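Local coordinates for SCO family protein (Aquifex aeolicus, PDB 3ME7), which probably works in electron transfer and copper handling as a membrane-linked member of the SCO1/2 family, with a redox-active disulfide in its thioredoxin-like domain, at residues D10-F21 with V98-L109. Residues are numbered along the deposited sequence; the frame is centred on the assembly and turned at random.
Sequences DITLVDSYGNEF and VKAKTSEDLFKL. With SO4 (sulfate ion), chain C.
Asp-105 ties the start of helix 103-112 to strand 12-15: its OD1 takes the backbone N-H of Thr-12 at 2.9 Å in a nearly straight bond (174°), met from well above the carboxylate plane. The other oxygen, OD2, turns its anti lone pair to Thr-102 N, making Thr-102 and Asp-105 a capping box; Thr-102, at the N-cap, also accepts a weak bond from Glu-104 N through OG1. A water donates to both Asp-105 OD1 and Asp-10 O and accepts from Thr-12 OG1. An alanine in place of Asp-105 would probably leave Thr-12 N without its acceptor and the helix start less firmly fixed to the strand.

One turn on, Lys-108, in one of its two conformers, bends at chi3 (77°), slides past Ile-11 and crosses Asp-10 at about a right angle, its NZ 3.0 Å from Asp-10 OD1 in a salt bridge. Ile-11 CD1 also packs on Leu-109 CB at 4.0 Å.

Along the strands, Val-14 and Lys-99 form an antiparallel hydrogen-bonded pair, flanked by the non-hydrogen-bonded pairs Leu-13/Ala-100 and Asp-15/Val-98; Lys-101 N extends the ladder to Thr-12 O. Val-98 spreads its methyls: CG2 meets Leu-13 CD2 at 4.1 Å, while CG1 touches Asp-15 CB and the edge of the Phe-21 ring, one face of which carries Leu-13 CB. Lys-101 lies alongside Thr-12, then bends at chi2 (77°) past Val-14 CG2 and delivers NZ to Glu-20 OE1 at 2.7 Å, a salt bridge spanning strand 12-15 to strand 20-22. Lys-99 NZ leads away to hydrogen-bond Asp-76 O and a sulfate, probably from the crystallisation liquor.

Away from the predicted copper site, the contact joins the N-terminal β-hairpin antiparallel to strand 95-100 of the central sheet, an edge extension of the thioredoxin-like fold in this SCO domain.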
loop_
_atom_site.group_PDB
_atom_site.type_symbol
_atom_site.label_atom_id
_atom_site.label_comp_id
_atom_site.label_asym_id
_atom_site.label_seq_id
_atom_site.Cartn_x
_atom_site.Cartn_y
_atom_site.Cartn_z
ATOM N N ASP A 10 15.130 -1.103 -3.744
ATOM C CA ASP A 10 15.690 -2.439 -3.636
ATOM C C ASP A 10 14.993 -3.337 -2.608
ATOM O O ASP A 10 15.404 -4.490 -2.428
ATOM C CB ASP A 10 17.209 -2.387 -3.382
ATOM C CG ASP A 10 17.580 -1.616 -2.123
ATOM O OD1 ASP A 10 16.718 -0.929 -1.525
ATOM O OD2 ASP A 10 18.768 -1.678 -1.735
ATOM N N ILE A 11 13.949 -2.816 -1.945
ATOM C CA ILE A 11 13.122 -3.626 -1.049
ATOM C C ILE A 11 12.557 -4.818 -1.826
ATOM O O ILE A 11 11.934 -4.635 -2.882
ATOM C CB ILE A 11 11.982 -2.767 -0.474
ATOM C CG1 ILE A 11 12.573 -1.801 0.554
ATOM C CG2 ILE A 11 10.881 -3.649 0.166
ATOM C CD1 ILE A 11 11.665 -0.642 0.951
ATOM N N THR A 12 12.760 -6.021 -1.289
ATOM C CA THR A 12 12.238 -7.227 -1.901
ATOM C C THR A 12 10.915 -7.599 -1.249
ATOM O O THR A 12 10.831 -7.726 -0.006
ATOM C CB THR A 12 13.239 -8.399 -1.804
ATOM O OG1 THR A 12 14.452 -8.056 -2.498
ATOM C CG2 THR A 12 12.638 -9.655 -2.451
ATOM N N LEU A 13 9.892 -7.743 -2.095
ATOM C CA LEU A 13 8.556 -8.180 -1.710
ATOM C C LEU A 13 8.260 -9.527 -2.353
ATOM O O LEU A 13 8.869 -9.894 -3.363
ATOM C CB LEU A 13 7.528 -7.137 -2.169
ATOM C CG LEU A 13 7.765 -5.712 -1.662
ATOM C CD1 LEU A 13 6.855 -4.741 -2.475
ATOM C CD2 LEU A 13 7.523 -5.601 -0.185
ATOM N N VAL A 14 7.330 -10.268 -1.764
ATOM C CA VAL A 14 6.888 -11.561 -2.278
ATOM C C VAL A 14 5.360 -11.506 -2.289
ATOM O O VAL A 14 4.728 -11.254 -1.231
ATOM C CB VAL A 14 7.366 -12.725 -1.388
ATOM C CG1 VAL A 14 7.087 -14.065 -2.058
ATOM C CG2 VAL A 14 8.861 -12.592 -1.078
ATOM N N ASP A 15 4.772 -11.694 -3.474
ATOM C CA ASP A 15 3.316 -11.687 -3.581
ATOM C C ASP A 15 2.687 -12.998 -3.104
ATOM O O ASP A 15 3.389 -13.936 -2.745
ATOM C CB ASP A 15 2.827 -11.257 -4.978
ATOM C CG ASP A 15 2.997 -12.316 -6.021
ATOM O OD1 ASP A 15 3.224 -13.484 -5.674
ATOM O OD2 ASP A 15 2.850 -11.949 -7.211
ATOM N N SER A 16 1.357 -13.044 -3.085
ATOM C CA SER A 16 0.646 -14.175 -2.490
ATOM C C SER A 16 0.759 -15.450 -3.322
ATOM O O SER A 16 0.341 -16.520 -2.873
ATOM C CB SER A 16 -0.827 -13.822 -2.276
ATOM O OG SER A 16 -1.414 -13.384 -3.493
ATOM N N TYR A 17 1.308 -15.334 -4.527
ATOM C CA TYR A 17 1.611 -16.507 -5.359
ATOM C C TYR A 17 3.042 -16.997 -5.195
ATOM O O TYR A 17 3.436 -17.999 -5.805
ATOM C CB TYR A 17 1.336 -16.213 -6.835
ATOM C CG TYR A 17 -0.093 -15.841 -7.105
ATOM C CD1 TYR A 17 -1.050 -16.820 -7.360
ATOM C CD2 TYR A 17 -0.499 -14.508 -7.078
ATOM C CE1 TYR A 17 -2.380 -16.477 -7.601
ATOM C CE2 TYR A 17 -1.826 -14.153 -7.311
ATOM C CZ TYR A 17 -2.758 -15.141 -7.567
ATOM O OH TYR A 17 -4.068 -14.797 -7.795
ATOM N N GLY A 18 3.816 -16.286 -4.381
ATOM C CA GLY A 18 5.220 -16.612 -4.154
ATOM C C GLY A 18 6.164 -15.952 -5.150
ATOM O O GLY A 18 7.361 -16.239 -5.150
ATOM N N ASN A 19 5.634 -15.069 -5.995
ATOM C CA ASN A 19 6.486 -14.310 -6.923
ATOM C C ASN A 19 7.286 -13.241 -6.210
ATOM O O ASN A 19 6.726 -12.349 -5.580
ATOM C CB ASN A 19 5.662 -13.631 -8.019
ATOM C CG ASN A 19 4.860 -14.610 -8.840
ATOM O OD1 ASN A 19 5.403 -15.589 -9.369
ATOM N ND2 ASN A 19 3.558 -14.356 -8.959
ATOM N N GLU A 20 8.600 -13.325 -6.332
ATOM C CA GLU A 20 9.481 -12.355 -5.702
ATOM C C GLU A 20 9.822 -11.225 -6.668
ATOM O O GLU A 20 10.086 -11.463 -7.850
ATOM C CB GLU A 20 10.765 -13.062 -5.303
ATOM C CG GLU A 20 11.280 -12.680 -3.996
ATOM C CD GLU A 20 12.339 -13.639 -3.526
ATOM O OE1 GLU A 20 12.005 -14.723 -2.998
ATOM O OE2 GLU A 20 13.497 -13.287 -3.707
ATOM N N PHE A 21 9.828 -10.000 -6.163
ATOM C CA PHE A 21 10.185 -8.836 -6.975
ATOM C C PHE A 21 10.714 -7.713 -6.091
ATOM O O PHE A 21 10.535 -7.723 -4.862
ATOM C CB PHE A 21 8.980 -8.350 -7.806
ATOM C CG PHE A 21 7.832 -7.802 -6.977
ATOM C CD1 PHE A 21 6.888 -8.663 -6.387
ATOM C CD2 PHE A 21 7.665 -6.430 -6.815
ATOM C CE1 PHE A 21 5.826 -8.157 -5.627
ATOM C CE2 PHE A 21 6.601 -5.907 -6.066
ATOM C CZ PHE A 21 5.678 -6.783 -5.464
ATOM N N VAL A 98 1.155 -8.695 -0.594
ATOM C CA VAL A 98 2.575 -9.034 -0.507
ATOM C C VAL A 98 3.053 -9.013 0.924
ATOM O O VAL A 98 2.409 -8.397 1.787
ATOM C CB VAL A 98 3.476 -8.088 -1.347
ATOM C CG1 VAL A 98 2.916 -7.940 -2.757
ATOM C CG2 VAL A 98 3.604 -6.702 -0.700
ATOM N N LYS A 99 4.177 -9.684 1.141
ATOM C CA LYS A 99 4.944 -9.552 2.392
ATOM C C LYS A 99 6.364 -9.134 2.027
ATOM O O LYS A 99 6.810 -9.338 0.897
ATOM C CB LYS A 99 4.973 -10.870 3.180
ATOM C CG LYS A 99 5.599 -12.035 2.401
ATOM C CD LYS A 99 5.821 -13.251 3.293
ATOM C CE LYS A 99 7.042 -13.045 4.193
ATOM N NZ LYS A 99 7.215 -14.200 5.121
ATOM N N ALA A 100 7.084 -8.569 2.990
ATOM C CA ALA A 100 8.494 -8.236 2.816
ATOM C C ALA A 100 9.303 -9.540 2.944
ATOM O O ALA A 100 8.991 -10.390 3.778
ATOM C CB ALA A 100 8.918 -7.234 3.891
ATOM N N LYS A 101 10.339 -9.691 2.121
ATOM C CA LYS A 101 11.116 -10.941 2.095
ATOM C C LYS A 101 11.772 -11.192 3.469
ATOM O O LYS A 101 11.668 -12.295 4.010
ATOM C CB LYS A 101 12.155 -10.876 0.964
ATOM C CG LYS A 101 13.165 -12.031 0.886
ATOM C CD LYS A 101 12.562 -13.249 0.294
ATOM C CE LYS A 101 13.639 -14.331 0.142
ATOM N NZ LYS A 101 13.083 -15.465 -0.600
ATOM N N THR A 102 12.442 -10.173 4.007
ATOM C CA THR A 102 13.075 -10.260 5.335
ATOM C C THR A 102 12.654 -9.061 6.179
ATOM O O THR A 102 12.035 -8.110 5.680
ATOM C CB THR A 102 14.621 -10.226 5.260
ATOM O OG1 THR A 102 15.065 -8.882 5.004
ATOM C CG2 THR A 102 15.151 -11.167 4.145
ATOM N N SER A 103 13.056 -9.078 7.452
ATOM C CA SER A 103 12.762 -7.985 8.379
ATOM C C SER A 103 13.423 -6.690 7.920
ATOM O O SER A 103 12.922 -5.621 8.235
ATOM C CB SER A 103 13.260 -8.346 9.782
ATOM O OG SER A 103 14.661 -8.537 9.796
ATOM N N GLU A 104 14.549 -6.774 7.199
ATOM C CA GLU A 104 15.193 -5.550 6.708
ATOM C C GLU A 104 14.325 -4.866 5.653
ATOM O O GLU A 104 14.186 -3.637 5.637
ATOM C CB GLU A 104 16.615 -5.804 6.174
ATOM C CG GLU A 104 17.222 -4.559 5.541
ATOM C CD GLU A 104 18.691 -4.687 5.145
ATOM O OE1 GLU A 104 19.255 -5.793 5.214
ATOM O OE2 GLU A 104 19.290 -3.651 4.793
ATOM N N ASP A 105 13.757 -5.673 4.764
ATOM C CA ASP A 105 12.844 -5.149 3.732
ATOM C C ASP A 105 11.649 -4.471 4.406
ATOM O O ASP A 105 11.215 -3.381 3.997
ATOM C CB ASP A 105 12.358 -6.283 2.837
ATOM C CG ASP A 105 13.469 -6.886 2.012
ATOM O OD1 ASP A 105 14.115 -6.167 1.225
ATOM O OD2 ASP A 105 13.720 -8.092 2.201
ATOM N N LEU A 106 11.143 -5.125 5.453
ATOM C CA LEU A 106 10.007 -4.610 6.203
ATOM C C LEU A 106 10.327 -3.305 6.896
ATOM O O LEU A 106 9.559 -2.331 6.743
ATOM C CB LEU A 106 9.493 -5.650 7.199
ATOM C CG LEU A 106 8.290 -5.154 8.018
ATOM C CD1 LEU A 106 7.124 -4.713 7.138
ATOM C CD2 LEU A 106 7.885 -6.251 8.960
ATOM N N PHE A 107 11.426 -3.266 7.663
ATOM C CA PHE A 107 11.927 -2.052 8.395
ATOM C C PHE A 107 12.026 -0.874 7.492
ATOM O O PHE A 107 11.630 0.249 7.811
ATOM C CB PHE A 107 13.367 -2.264 8.950
ATOM C CG PHE A 107 14.160 -0.955 9.186
ATOM C CD1 PHE A 107 13.753 -0.041 10.153
ATOM C CD2 PHE A 107 15.315 -0.665 8.464
ATOM C CE1 PHE A 107 14.459 1.149 10.395
ATOM C CE2 PHE A 107 16.039 0.537 8.693
ATOM C CZ PHE A 107 15.600 1.467 9.673
ATOM N N LYS A 108 12.681 -1.142 6.350
ATOM C CA LYS A 108 13.011 -0.113 5.350
ATOM C C LYS A 108 11.736 0.497 4.791
ATOM O O LYS A 108 11.626 1.716 4.644
ATOM C CB LYS A 108 13.852 -0.677 4.191
ATOM C CG LYS A 108 15.357 -0.703 4.434
ATOM C CD LYS A 108 16.055 -1.651 3.468
ATOM C CE LYS A 108 16.220 -1.082 2.067
ATOM N NZ LYS A 108 17.137 -1.947 1.247
ATOM N N LEU A 109 10.767 -0.357 4.506
ATOM C CA LEU A 109 9.509 0.097 3.960
ATOM C C LEU A 109 8.740 0.936 4.985
ATOM O O LEU A 109 8.303 2.054 4.677
ATOM C CB LEU A 109 8.686 -1.111 3.503
ATOM C CG LEU A 109 7.308 -0.853 2.894
ATOM C CD1 LEU A 109 7.381 0.201 1.821
ATOM C CD2 LEU A 109 6.737 -2.168 2.373
HETATM S S SO4 C . 7.214 -17.893 3.792
HETATM O O1 SO4 C . 6.803 -16.495 3.830
HETATM O O2 SO4 C . 8.261 -18.060 2.796
HETATM O O3 SO4 C . 7.689 -18.306 5.116
HETATM O O4 SO4 C . 6.072 -18.721 3.400
HETATM O O HOH W 1 16.142 -6.971 -0.724
#